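Local coordinates for uncharacterized protein (Streptococcus pneumoniae, PDB 3LFT) that probably serves as the substrate-binding protein of an ABC transporter, holding L-tryptophan between its two lobes, at residues Asp17-Gly22 against Ile87-Thr92; Ala70-Gln75 against Glu144-Thr149; Gly240-Lys245 against Pro260-Ser265. One frame throughout, in Å; residues are numbered along the deposited sequence.

Contact 1: Asp17-Gly22 against Ile87-Thr92; sequences DLIYKG and IMAAIT. With TRP (tryptophan), chain C.
Ile19 has CG1 beside its backbone N and CG2 anti to it (chi1 -67°). The chain beyond CG1 is extended (chi2 168°), which carries CD1 out from helix 14-29 to Ala90 while CG2 faces Ala89. Ile19 CD1 meets Ala90 CB at 3.7 Å. Ile19 CG2 lies further from Ala89 CB, at 4.3 Å. Both contacts are purely apolar, and all three residues are buried. Ala89 ends strand 86-89. Ala90 follows it with a positive phi of 67°, and the chain leaves the sheet there.

Two of these methyls also touch the bound tryptophan. Ile19 CD1 is 3.6 Å from the ligand CD1, and Ala90 CB is 3.8 Å from that same indole atom. The chain just beyond the strand, backbone and Thr92 hydroxyl together, holds the amino-acid end. The ligand N donates to Ala90 O at 2.8 Å and to Thr92 OG1, also at 2.8 Å. Thr92 N donates to the ligand OXT at 3.0 Å. Thr92 OG1 is further bonded to Asp115 O, which fixes the hydroxyl. Asp115 OD2 and Gln236 OE1 also bond the ligand.

The chemistry is divided. Methyl groups meet the indole, while a carbonyl and a hydroxyl take the amino group and an amide takes the carboxylate. This is consistent with a pocket that reads the amino-acid end by hydrogen bonds and packs methyls on the indole.

Contact 2: Ala70-Gln75 against Glu144-Thr149; sequences ATPAAQ and EDNSKT. With TRP (tryptophan), chain C.
Thr71 lies alongside Asn146, the two side chains running past each other in opposite directions. Thr71 CB is 3.4 Å from Asn146 OD1, and the methyl CG2 is only a little further off. Pro72 CD borders the same oxygen more loosely. Asn146 OD1 is buried here with no polar partner in the model. The other end of this amide is well held: Asn146 ND2 donates to Glu144 OE1 at 2.9 Å, in the amide plane and on the anti lone pair of the acceptor, and also to Ile194 O. Asn146 CG sits between its backbone N and carbonyl carbon (chi1 39°), which swings the amide back toward Glu144. Glu144 OE2 takes Thr197 OG1 and lies close to Asp195 OD1; the repulsion is probably offset by the donors at Glu144 OE1, Asn146 ND2 and Asn196 N.

Further out, Gln75 NE2 donates to Asp145 OD2 at 2.8 Å (N-H...O 166°). The bond is in the amide plane but tilted out of the carboxylate plane, and the two planes stand 85° apart. Gln75 NE2 also reaches Ala97 O. One water joins the pair again: it donates to Gln75 OE1 at 2.8 Å and accepts from Asp145 N at 2.9 Å.

The ligand carboxylate sits at the start of helix 71-80. Thr71 N donates to the ligand O at 2.8 Å, and Thr71 OG1 donates to OXT at 2.7 Å. The helix N terminus would favour this negative charge. Asn146 CB covers OXT at 3.4 Å from the other lobe. Helix starts from both lobes thus meet over the ligand, as in the closed, ligand-bound cleft of ABC-transporter substrate-binding proteins of the periplasmic-binding-protein fold.

Contact 3: Gly240-Lys245 against Pro260-Ser265; sequences GVATGK and PVNVFS
The helical turn that presents Ala242 to Asn262 and Phe264 is tied by Gly244 N to Gly240 O, at 2.8 Å. The next bond along helix 236-251, Lys245 N to Val241 O, is 2.9 Å long. Across the contact itself the meeting is by van der Waals touch alone. Ala242 CB points at strand 262-264 and abuts the ends of two of its side chains. Asn262 ND2 comes to 3.8 Å from Ala242 CB. Phe264 CE2 is 4.0 Å from the same methyl, and Phe264 CZ stands as near.

The methyl lies at the edge of the Phe264 ring, near its plane, so the ring face is not used here. Phe264 CG is anti to its carbonyl carbon (chi1 -73°), and this turns the ring to the helix side of the strand. In Asn262, CG anti to the backbone N (chi1 -179°) sends the amide out toward the helix, and its turn about chi2 (-20°) puts ND2 on the Ala242 side.

Strand 262-264 is one of the two edge strands of the six-stranded parallel sheet, beside strand 110-115. Helix 236-251 packs on one face of that sheet, as helices do in the alpha/beta lobes of the periplasmic-binding-protein fold. Asn262 and Phe264, two apart on the strand, face the helix together. Val113 of the neighbouring strand lies under Ala242 and Asn262 alike. Leu239 and Asp238, in the turn before Ala242, also touch Phe264. Lys245, one turn further along, makes salt bridges to Glu29 and Glu30, the latter just past the end of helix 14-29.

Overall arrangement
From the N terminus, contact 1 brings helix 14-29 back to the end of strand 86-89 and closes the first long loop. Contact 2 starts within that loop, at helix 71-80, and ends beyond it at helix 145-160, so the two cross. Ala70 N and Ala89 O join them by a probable hydrogen bond, and both touch the tryptophan. Contact 3 follows in series and closes a short loop late in the chain, where helix 236-251 meets strand 262-264. It touches contact 1 through Thr243 on Ala89. Contacts 1 and 3 hold helices to the six-stranded sheet, whereas contact 2 spans the cleft to the other lobe.

Contact 1: Asp17-Gly22 against Ile87-Thr92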
ATOM      1  N   ASP A  17       2.471   1.298  -9.698  1.00  5.57           N
ATOM      2  CA  ASP A  17       3.280   1.614 -10.874  1.00  5.40           C
ATOM      3  C   ASP A  17       4.594   2.291 -10.477  1.00  5.53           C
ATOM      4  O   ASP A  17       5.647   1.987 -11.037  1.00  5.46           O
ATOM      5  CB  ASP A  17       2.516   2.531 -11.826  1.00  5.98           C
ATOM      6  CG  ASP A  17       1.300   1.880 -12.454  1.00  7.91           C
ATOM      7  OD1 ASP A  17       1.225   0.649 -12.579  1.00  9.04           O
ATOM      8  OD2 ASP A  17       0.442   2.648 -12.933  1.00  9.35           O
ATOM      9  N   LEU A  18       4.541   3.188  -9.492  1.00  5.48           N
ATOM     10  CA  LEU A  18       5.737   3.885  -9.019  1.00  5.46           C
ATOM     11  C   LEU A  18       6.686   2.942  -8.262  1.00  5.45           C
ATOM     12  O   LEU A  18       7.915   3.034  -8.430  1.00  5.52           O
ATOM     13  CB  LEU A  18       5.352   5.110  -8.185  1.00  5.89           C
ATOM     14  CG  LEU A  18       6.472   6.043  -7.737  1.00  6.57           C
ATOM     15  CD1 LEU A  18       7.417   6.490  -8.862  1.00  7.13           C
ATOM     16  CD2 LEU A  18       5.836   7.253  -7.064  1.00  7.74           C
ATOM     17  N   ILE A  19       6.133   2.027  -7.469  1.00  5.29           N
ATOM     18  CA  ILE A  19       6.946   0.981  -6.862  1.00  5.38           C
ATOM     19  C   ILE A  19       7.676   0.169  -7.938  1.00  5.82           C
ATOM     20  O   ILE A  19       8.886  -0.078  -7.815  1.00  6.17           O
ATOM     21  CB  ILE A  19       6.095   0.086  -5.945  1.00  5.02           C
ATOM     22  CG1 ILE A  19       5.624   0.915  -4.745  1.00  6.39           C
ATOM     23  CG2 ILE A  19       6.884  -1.156  -5.501  1.00  6.94           C
ATOM     24  CD1 ILE A  19       4.546   0.206  -3.959  1.00  6.79           C
ATOM     25  N   TYR A  20       6.971  -0.225  -8.998  1.00  5.52           N
ATOM     26  CA  TYR A  20       7.621  -0.989 -10.046  1.00  5.80           C
ATOM     27  C   TYR A  20       8.735  -0.180 -10.729  1.00  5.53           C
ATOM     28  O   TYR A  20       9.806  -0.726 -11.031  1.00  5.13           O
ATOM     29  CB  TYR A  20       6.607  -1.562 -11.055  1.00  6.38           C
ATOM     30  CG  TYR A  20       7.243  -2.431 -12.127  1.00  6.51           C
ATOM     31  CD1 TYR A  20       6.983  -2.202 -13.480  1.00  8.94           C
ATOM     32  CD2 TYR A  20       8.122  -3.454 -11.783  1.00  7.82           C
ATOM     33  CE1 TYR A  20       7.570  -3.008 -14.462  1.00 10.05           C
ATOM     34  CE2 TYR A  20       8.722  -4.243 -12.760  1.00  9.33           C
ATOM     35  CZ  TYR A  20       8.441  -4.009 -14.073  1.00 10.34           C
ATOM     36  OH  TYR A  20       9.038  -4.807 -15.030  1.00 11.47           O
ATOM     37  N   LYS A  21       8.505   1.111 -10.971  1.00  5.63           N
ATOM     38  CA  LYS A  21       9.545   1.985 -11.513  0.50  5.61           C
ATOM     39  C   LYS A  21      10.759   1.954 -10.585  1.00  4.95           C
ATOM     40  O   LYS A  21      11.908   1.825 -11.038  1.00  4.97           O
ATOM     41  CB  LYS A  21       9.010   3.413 -11.686  0.50  6.54           C
ATOM     42  CG  LYS A  21      10.071   4.518 -11.712  0.50  9.50           C
ATOM     43  CD  LYS A  21      10.759   4.648 -13.060  0.50 12.42           C
ATOM     44  CE  LYS A  21      11.803   5.751 -13.011  0.50 12.15           C
ATOM     45  NZ  LYS A  21      11.535   6.714 -11.898  0.50 11.63           N
ATOM     46  N   GLY A  22      10.509   2.072  -9.275  1.00  4.76           N
ATOM     47  CA  GLY A  22      11.579   1.986  -8.267  1.00  5.07           C
ATOM     48  C   GLY A  22      12.336   0.669  -8.311  1.00  4.33           C
ATOM     49  O   GLY A  22      13.562   0.655  -8.223  1.00  4.65           O
ATOM     50  N   ILE A  87       9.967 -12.386  -3.425  1.00  4.77           N
ATOM     51  CA  ILE A  87      10.306 -11.093  -2.853  1.00  5.18           C
ATOM     52  C   ILE A  87       9.047 -10.238  -2.765  1.00  5.21           C
ATOM     53  O   ILE A  87       8.400  -9.966  -3.785  1.00  6.08           O
ATOM     54  CB  ILE A  87      11.373 -10.358  -3.705  1.00  5.25           C
ATOM     55  CG1 ILE A  87      12.587 -11.252  -3.998  1.00  6.24           C
ATOM     56  CG2 ILE A  87      11.803  -9.065  -3.014  1.00  6.68           C
ATOM     57  CD1 ILE A  87      13.273 -11.920  -2.800  1.00  7.46           C
HETATM   58  N   MSE A  88       8.704  -9.829  -1.548  1.00  5.41           N
HETATM   59  CA  MSE A  88       7.596  -8.933  -1.308  1.00  4.81           C
HETATM   60  C   MSE A  88       7.974  -7.500  -1.674  1.00  4.59           C
HETATM   61  O   MSE A  88       9.002  -6.990  -1.209  1.00  5.85           O
HETATM   62  CB  MSE A  88       7.246  -8.931   0.180  1.00  5.62           C
HETATM   63  CG  MSE A  88       6.866 -10.302   0.764  1.00  6.61           C
HETATM   64 SE   MSE A  88       6.468 -10.220   2.676  1.00 11.42          SE
HETATM   65  CE  MSE A  88       8.147  -9.521   3.346  1.00 10.09           C
ATOM     66  N   ALA A  89       7.147  -6.863  -2.515  1.00  4.98           N
ATOM     67  CA  ALA A  89       7.319  -5.434  -2.794  1.00  5.39           C
ATOM     68  C   ALA A  89       6.149  -4.663  -2.193  1.00  5.13           C
ATOM     69  O   ALA A  89       5.052  -4.594  -2.796  1.00  5.77           O
ATOM     70  CB  ALA A  89       7.402  -5.201  -4.281  1.00  6.03           C
ATOM     71  N   ALA A  90       6.399  -4.088  -1.017  1.00  5.17           N
ATOM     72  CA  ALA A  90       5.418  -3.275  -0.290  1.00  5.37           C
ATOM     73  C   ALA A  90       4.227  -4.086   0.219  1.00  5.38           C
ATOM     74  O   ALA A  90       3.077  -3.889  -0.190  1.00  6.18           O
ATOM     75  CB  ALA A  90       4.968  -2.059  -1.127  1.00  5.28           C
ATOM     76  N   ILE A  91       4.518  -4.996   1.155  1.00  5.05           N
ATOM     77  CA  ILE A  91       3.497  -5.786   1.854  1.00  5.28           C
ATOM     78  C   ILE A  91       3.392  -5.161   3.249  1.00  4.88           C
ATOM     79  O   ILE A  91       4.349  -5.162   4.024  1.00  4.93           O
ATOM     80  CB  ILE A  91       3.936  -7.264   1.940  1.00  5.30           C
ATOM     81  CG1 ILE A  91       3.610  -8.013   0.634  1.00  5.96           C
ATOM     82  CG2 ILE A  91       3.229  -7.995   3.088  1.00  5.56           C
ATOM     83  CD1 ILE A  91       3.954  -7.319  -0.692  1.00  6.46           C
ATOM     84  N   THR A  92       2.220  -4.620   3.570  1.00  4.78           N
ATOM     85  CA  THR A  92       2.071  -3.831   4.800  1.00  4.90           C
ATOM     86  C   THR A  92       2.259  -4.645   6.083  1.00  5.09           C
ATOM     87  O   THR A  92       2.853  -4.172   7.052  1.00  5.49           O
ATOM     88  CB  THR A  92       0.728  -3.069   4.780  1.00  5.08           C
ATOM     89  OG1 THR A  92       0.816  -2.044   3.787  1.00  4.86           O
ATOM     90  CG2 THR A  92       0.321  -2.469   6.119  1.00  5.02           C
TER
HETATM   91  N   TRP C   1       1.156  -2.147   0.979  1.00  8.29           N
HETATM   92  CA  TRP C   1       0.014  -2.611   0.138  1.00  8.97           C
HETATM   93  C   TRP C   1      -0.242  -4.063   0.381  1.00  8.94           C
HETATM   94  O   TRP C   1      -0.864  -4.732  -0.450  1.00  8.77           O
HETATM   95  CB  TRP C   1       0.310  -2.325  -1.343  1.00  8.71           C
HETATM   96  CG  TRP C   1       0.488  -0.849  -1.597  1.00  7.83           C
HETATM   97  CD1 TRP C   1       1.684  -0.145  -1.735  1.00  8.47           C
HETATM   98  CD2 TRP C   1      -0.586   0.143  -1.713  1.00  8.23           C
HETATM   99  NE1 TRP C   1       1.414   1.188  -1.935  1.00  8.55           N
HETATM  100  CE2 TRP C   1       0.101   1.422  -1.915  1.00  8.59           C
HETATM  101  CE3 TRP C   1      -1.956   0.049  -1.631  1.00  8.21           C
HETATM  102  CZ2 TRP C   1      -0.671   2.562  -2.049  1.00  8.72           C
HETATM  103  CZ3 TRP C   1      -2.701   1.217  -1.763  1.00  9.20           C
HETATM  104  CH2 TRP C   1      -2.051   2.449  -1.975  1.00  8.94           C
HETATM  105  OXT TRP C   1       0.177  -4.585   1.423  1.00  8.45           O

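Contact 2: Ala70-Gln75 against Glu144-Thr149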
ATOM      1  N   ALA A  70       2.385  -5.788  -3.908  1.00  5.88           N
ATOM      2  CA  ALA A  70       1.173  -5.759  -3.065  1.00  5.82           C
ATOM      3  C   ALA A  70       0.871  -7.142  -2.500  1.00  5.68           C
ATOM      4  O   ALA A  70       1.234  -8.177  -3.080  1.00  5.56           O
ATOM      5  CB  ALA A  70      -0.060  -5.144  -3.793  1.00  6.34           C
ATOM      6  N   THR A  71       0.217  -7.147  -1.353  1.00  5.51           N
ATOM      7  CA  THR A  71      -0.021  -8.345  -0.568  1.00  5.59           C
ATOM      8  C   THR A  71      -0.693  -9.494  -1.354  1.00  5.75           C
ATOM      9  O   THR A  71      -0.190 -10.609  -1.305  1.00  5.91           O
ATOM     10  CB  THR A  71      -0.762  -7.986   0.756  1.00  5.27           C
ATOM     11  OG1 THR A  71       0.126  -7.251   1.592  1.00  5.35           O
ATOM     12  CG2 THR A  71      -1.214  -9.226   1.515  1.00  6.20           C
ATOM     13  N   PRO A  72      -1.765  -9.219  -2.120  1.00  6.04           N
ATOM     14  CA  PRO A  72      -2.363 -10.378  -2.819  1.00  6.30           C
ATOM     15  C   PRO A  72      -1.430 -11.019  -3.844  1.00  6.51           C
ATOM     16  O   PRO A  72      -1.520 -12.229  -4.080  1.00  6.08           O
ATOM     17  CB  PRO A  72      -3.591  -9.783  -3.499  1.00  7.57           C
ATOM     18  CG  PRO A  72      -3.945  -8.599  -2.605  1.00  8.40           C
ATOM     19  CD  PRO A  72      -2.602  -8.011  -2.237  1.00  7.09           C
ATOM     20  N   ALA A  73      -0.550 -10.234  -4.462  1.00  5.51           N
ATOM     21  CA  ALA A  73       0.400 -10.796  -5.415  1.00  5.86           C
ATOM     22  C   ALA A  73       1.461 -11.633  -4.720  1.00  5.49           C
ATOM     23  O   ALA A  73       1.759 -12.737  -5.153  1.00  6.01           O
ATOM     24  CB  ALA A  73       1.034  -9.721  -6.262  1.00  6.31           C
ATOM     25  N   ALA A  74       2.030 -11.121  -3.631  1.00  5.05           N
ATOM     26  CA  ALA A  74       3.012 -11.890  -2.883  1.00  5.52           C
ATOM     27  C   ALA A  74       2.378 -13.159  -2.319  1.00  4.90           C
ATOM     28  O   ALA A  74       3.015 -14.199  -2.341  1.00  5.38           O
ATOM     29  CB  ALA A  74       3.618 -11.046  -1.761  1.00  5.54           C
ATOM     30  N   GLN A  75       1.138 -13.077  -1.832  1.00  5.29           N
ATOM     31  CA  GLN A  75       0.443 -14.261  -1.323  1.00  4.74           C
ATOM     32  C   GLN A  75       0.203 -15.291  -2.433  1.00  5.17           C
ATOM     33  O   GLN A  75       0.372 -16.482  -2.211  1.00  5.48           O
ATOM     34  CB  GLN A  75      -0.862 -13.885  -0.640  1.00  4.37           C
ATOM     35  CG  GLN A  75      -0.663 -13.181   0.714  1.00  4.94           C
ATOM     36  CD  GLN A  75      -1.964 -12.757   1.335  1.00  4.79           C
ATOM     37  OE1 GLN A  75      -2.806 -12.163   0.670  1.00  5.75           O
ATOM     38  NE2 GLN A  75      -2.117 -12.991   2.633  1.00  5.90           N
ATOM     39  N   GLU A 144      -8.610  -7.833   1.729  1.00  7.42           N
ATOM     40  CA  GLU A 144      -7.180  -7.522   1.870  1.00  8.22           C
ATOM     41  C   GLU A 144      -6.652  -7.699   3.279  1.00  6.91           C
ATOM     42  O   GLU A 144      -7.013  -6.934   4.176  1.00  6.68           O
ATOM     43  CB  GLU A 144      -6.944  -6.114   1.371  1.00  9.17           C
ATOM     44  CG  GLU A 144      -7.201  -6.056  -0.113  1.00 11.47           C
ATOM     45  CD  GLU A 144      -6.662  -4.827  -0.788  1.00 11.37           C
ATOM     46  OE1 GLU A 144      -5.584  -4.310  -0.423  1.00  7.99           O
ATOM     47  OE2 GLU A 144      -7.349  -4.370  -1.729  1.00 14.19           O
ATOM     48  N   ASP A 145      -5.779  -8.688   3.459  1.00  5.64           N
ATOM     49  CA  ASP A 145      -5.196  -8.940   4.773  1.00  6.20           C
ATOM     50  C   ASP A 145      -4.462  -7.709   5.275  1.00  6.09           C
ATOM     51  O   ASP A 145      -4.530  -7.408   6.463  1.00  7.65           O
ATOM     52  CB  ASP A 145      -4.264 -10.135   4.747  1.00  5.29           C
ATOM     53  CG  ASP A 145      -5.016 -11.454   4.569  1.00  7.00           C
ATOM     54  OD1 ASP A 145      -6.260 -11.482   4.772  1.00 10.69           O
ATOM     55  OD2 ASP A 145      -4.380 -12.470   4.219  1.00  5.16           O
ATOM     56  N   ASN A 146      -3.775  -6.980   4.380  1.00  5.52           N
ATOM     57  CA  ASN A 146      -3.109  -5.727   4.774  1.00  6.12           C
ATOM     58  C   ASN A 146      -4.027  -4.745   5.461  1.00  6.45           C
ATOM     59  O   ASN A 146      -3.627  -4.074   6.427  1.00  7.15           O
ATOM     60  CB  ASN A 146      -2.444  -5.050   3.560  1.00  6.00           C
ATOM     61  CG  ASN A 146      -3.265  -5.151   2.281  1.00  6.01           C
ATOM     62  OD1 ASN A 146      -3.497  -6.261   1.772  1.00  6.44           O
ATOM     63  ND2 ASN A 146      -3.736  -4.010   1.766  1.00  6.04           N
ATOM     64  N   SER A 147      -5.266  -4.639   4.988  1.00  6.61           N
ATOM     65  CA  SER A 147      -6.160  -3.632   5.549  1.00  7.11           C
ATOM     66  C   SER A 147      -6.754  -4.038   6.886  1.00  7.56           C
ATOM     67  O   SER A 147      -7.019  -3.179   7.731  1.00  7.89           O
ATOM     68  CB  SER A 147      -7.270  -3.303   4.571  1.00  7.76           C
ATOM     69  OG  SER A 147      -6.719  -2.713   3.410  1.00  8.58           O
ATOM     70  N   LYS A 148      -6.963  -5.337   7.095  1.00  8.08           N
ATOM     71  CA  LYS A 148      -7.501  -5.813   8.367  1.00  8.26           C
ATOM     72  C   LYS A 148      -6.639  -5.311   9.540  1.00  7.99           C
ATOM     73  O   LYS A 148      -7.142  -4.748  10.512  1.00  9.12           O
ATOM     74  CB  LYS A 148      -7.573  -7.336   8.343  1.00  8.72           C
ATOM     75  N   THR A 149      -5.325  -5.489   9.413  1.00  8.85           N
ATOM     76  CA  THR A 149      -4.356  -5.088  10.422  1.00  9.38           C
ATOM     77  C   THR A 149      -4.379  -3.559  10.614  1.00  8.10           C
ATOM     78  O   THR A 149      -4.349  -3.048  11.735  1.00  7.88           O
ATOM     79  CB  THR A 149      -2.932  -5.548   9.949  1.00  9.86           C
ATOM     80  OG1 THR A 149      -2.920  -6.978   9.808  1.00 14.04           O
ATOM     81  CG2 THR A 149      -1.854  -5.082  10.937  1.00 11.79           C
TER
HETATM   82  N   TRP C   1       1.156  -2.147   0.979  1.00  8.29           N
HETATM   83  CA  TRP C   1       0.014  -2.611   0.138  1.00  8.97           C
HETATM   84  C   TRP C   1      -0.242  -4.063   0.381  1.00  8.94           C
HETATM   85  O   TRP C   1      -0.864  -4.732  -0.450  1.00  8.77           O
HETATM   86  CB  TRP C   1       0.310  -2.325  -1.343  1.00  8.71           C
HETATM   87  CG  TRP C   1       0.488  -0.849  -1.597  1.00  7.83           C
HETATM   88  CD1 TRP C   1       1.684  -0.145  -1.735  1.00  8.47           C
HETATM   89  CD2 TRP C   1      -0.586   0.143  -1.713  1.00  8.23           C
HETATM   90  NE1 TRP C   1       1.414   1.188  -1.935  1.00  8.55           N
HETATM   91  CE2 TRP C   1       0.101   1.422  -1.915  1.00  8.59           C
HETATM   92  CE3 TRP C   1      -1.956   0.049  -1.631  1.00  8.21           C
HETATM   93  CZ2 TRP C   1      -0.671   2.562  -2.049  1.00  8.72           C
HETATM   94  CZ3 TRP C   1      -2.701   1.217  -1.763  1.00  9.20           C
HETATM   95  CH2 TRP C   1      -2.051   2.449  -1.975  1.00  8.94           C
HETATM   96  OXT TRP C   1       0.177  -4.585   1.423  1.00  8.45           O
HETATM   97  O   HOH W   1      -4.920 -10.412   1.313  1.00  9.54           O

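Contact 3: Gly240-Lys245 against Pro260-Ser265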
ATOM      1  N   GLY A 240      10.186   0.878  -3.845  1.00  5.06           N
ATOM      2  CA  GLY A 240      10.570   0.095  -5.020  1.00  4.81           C
ATOM      3  C   GLY A 240      12.076  -0.061  -5.133  1.00  3.90           C
ATOM      4  O   GLY A 240      12.572  -1.156  -5.419  1.00  4.67           O
ATOM      5  N   VAL A 241      12.831   1.017  -4.922  1.00  4.15           N
ATOM      6  CA  VAL A 241      14.297   0.902  -4.985  1.00  4.39           C
ATOM      7  C   VAL A 241      14.811  -0.100  -3.960  1.00  4.39           C
ATOM      8  O   VAL A 241      15.662  -0.944  -4.269  1.00  4.68           O
ATOM      9  CB  VAL A 241      14.980   2.276  -4.789  1.00  4.27           C
ATOM     10  CG1 VAL A 241      16.505   2.145  -4.720  1.00  5.28           C
ATOM     11  CG2 VAL A 241      14.598   3.204  -5.929  1.00  4.62           C
ATOM     12  N   ALA A 242      14.269  -0.049  -2.749  1.00  4.74           N
ATOM     13  CA  ALA A 242      14.711  -0.968  -1.705  1.00  4.19           C
ATOM     14  C   ALA A 242      14.383  -2.412  -2.078  1.00  4.54           C
ATOM     15  O   ALA A 242      15.162  -3.326  -1.811  1.00  4.64           O
ATOM     16  CB  ALA A 242      14.063  -0.600  -0.367  1.00  5.03           C
ATOM     17  N   THR A 243      13.238  -2.613  -2.737  1.00  4.22           N
ATOM     18  CA  THR A 243      12.882  -3.935  -3.218  1.00  4.23           C
ATOM     19  C   THR A 243      13.881  -4.374  -4.290  1.00  4.06           C
ATOM     20  O   THR A 243      14.344  -5.520  -4.282  1.00  4.50           O
ATOM     21  CB  THR A 243      11.469  -3.952  -3.802  1.00  4.10           C
ATOM     22  OG1 THR A 243      10.513  -3.554  -2.810  1.00  4.93           O
ATOM     23  CG2 THR A 243      11.100  -5.338  -4.304  1.00  4.95           C
ATOM     24  N   GLY A 244      14.211  -3.472  -5.218  1.00  4.80           N
ATOM     25  CA  GLY A 244      15.223  -3.791  -6.243  1.00  5.25           C
ATOM     26  C   GLY A 244      16.529  -4.261  -5.635  1.00  4.74           C
ATOM     27  O   GLY A 244      17.141  -5.242  -6.095  1.00  5.79           O
ATOM     28  N   LYS A 245      16.992  -3.547  -4.623  1.00  3.97           N
ATOM     29  CA  LYS A 245      18.224  -3.940  -3.974  1.00  4.61           C
ATOM     30  C   LYS A 245      18.150  -5.281  -3.285  1.00  3.87           C
ATOM     31  O   LYS A 245      19.126  -6.035  -3.323  1.00  5.08           O
ATOM     32  CB  LYS A 245      18.698  -2.844  -3.039  1.00  4.89           C
ATOM     33  CG  LYS A 245      19.172  -1.657  -3.865  1.00  8.55           C
ATOM     34  CD  LYS A 245      19.639  -0.482  -3.049  1.00 13.83           C
ATOM     35  CE  LYS A 245      20.078   0.642  -3.980  1.00 16.03           C
ATOM     36  NZ  LYS A 245      21.279   0.292  -4.787  1.00 19.88           N
ATOM     37  N   PRO A 260      16.398 -10.420   6.808  1.00  5.73           N
ATOM     38  CA  PRO A 260      15.389  -9.610   7.487  1.00  5.86           C
ATOM     39  C   PRO A 260      14.501  -8.826   6.528  1.00  6.07           C
ATOM     40  O   PRO A 260      14.929  -8.339   5.484  1.00  6.90           O
ATOM     41  CB  PRO A 260      16.228  -8.654   8.350  1.00  6.00           C
ATOM     42  CG  PRO A 260      17.476  -9.417   8.591  1.00  5.96           C
ATOM     43  CD  PRO A 260      17.758 -10.162   7.325  1.00  6.31           C
ATOM     44  N   VAL A 261      13.246  -8.700   6.897  1.00  5.87           N
ATOM     45  CA  VAL A 261      12.322  -7.830   6.188  1.00  5.87           C
ATOM     46  C   VAL A 261      12.758  -6.369   6.404  1.00  5.84           C
ATOM     47  O   VAL A 261      13.181  -5.994   7.511  1.00  6.63           O
ATOM     48  CB  VAL A 261      10.900  -8.050   6.730  1.00  5.24           C
ATOM     49  CG1 VAL A 261       9.905  -7.093   6.079  1.00  6.91           C
ATOM     50  CG2 VAL A 261      10.455  -9.498   6.447  1.00  6.51           C
ATOM     51  N   ASN A 262      12.691  -5.584   5.326  1.00  6.02           N
ATOM     52  CA  ASN A 262      12.961  -4.160   5.393  1.00  5.84           C
ATOM     53  C   ASN A 262      11.630  -3.434   5.589  1.00  5.91           C
ATOM     54  O   ASN A 262      10.827  -3.348   4.665  1.00  6.06           O
ATOM     55  CB  ASN A 262      13.636  -3.728   4.074  1.00  6.77           C
ATOM     56  CG  ASN A 262      13.992  -2.264   4.052  1.00  7.06           C
ATOM     57  OD1 ASN A 262      13.434  -1.484   4.819  1.00  6.89           O
ATOM     58  ND2 ASN A 262      14.875  -1.857   3.130  1.00  7.36           N
ATOM     59  N   VAL A 263      11.427  -2.909   6.796  1.00  5.62           N
ATOM     60  CA  VAL A 263      10.181  -2.219   7.154  1.00  5.70           C
ATOM     61  C   VAL A 263      10.370  -0.700   7.094  1.00  5.36           C
ATOM     62  O   VAL A 263      11.284  -0.149   7.728  1.00  5.93           O
ATOM     63  CB  VAL A 263       9.680  -2.619   8.575  1.00  5.45           C
ATOM     64  CG1 VAL A 263       8.343  -1.928   8.896  1.00  5.48           C
ATOM     65  CG2 VAL A 263       9.503  -4.139   8.659  1.00  7.45           C
ATOM     66  N   PHE A 264       9.484  -0.039   6.354  1.00  4.93           N
ATOM     67  CA  PHE A 264       9.362   1.428   6.373  1.00  5.03           C
ATOM     68  C   PHE A 264       8.154   1.779   7.221  1.00  5.22           C
ATOM     69  O   PHE A 264       7.075   1.190   7.031  1.00  5.97           O
ATOM     70  CB  PHE A 264       9.120   1.963   4.955  1.00  5.05           C
ATOM     71  CG  PHE A 264      10.327   1.929   4.054  1.00  4.63           C
ATOM     72  CD1 PHE A 264      10.865   3.124   3.576  1.00  4.45           C
ATOM     73  CD2 PHE A 264      10.889   0.726   3.626  1.00  6.05           C
ATOM     74  CE1 PHE A 264      11.984   3.132   2.738  1.00  5.38           C
ATOM     75  CE2 PHE A 264      12.008   0.720   2.770  1.00  5.09           C
ATOM     76  CZ  PHE A 264      12.540   1.907   2.320  1.00  6.51           C
ATOM     77  N   SER A 265       8.302   2.718   8.146  1.00  5.58           N
ATOM     78  CA  SER A 265       7.174   3.007   9.028  1.00  7.45           C
ATOM     79  C   SER A 265       6.940   4.456   9.348  1.00  8.18           C
ATOM     80  O   SER A 265       5.973   4.808  10.044  1.00  9.83           O
ATOM     81  CB  SER A 265       7.296   2.221  10.334  1.00  8.10           C
ATOM     82  OG  SER A 265       8.480   2.561  11.038  1.00 11.52           O
TER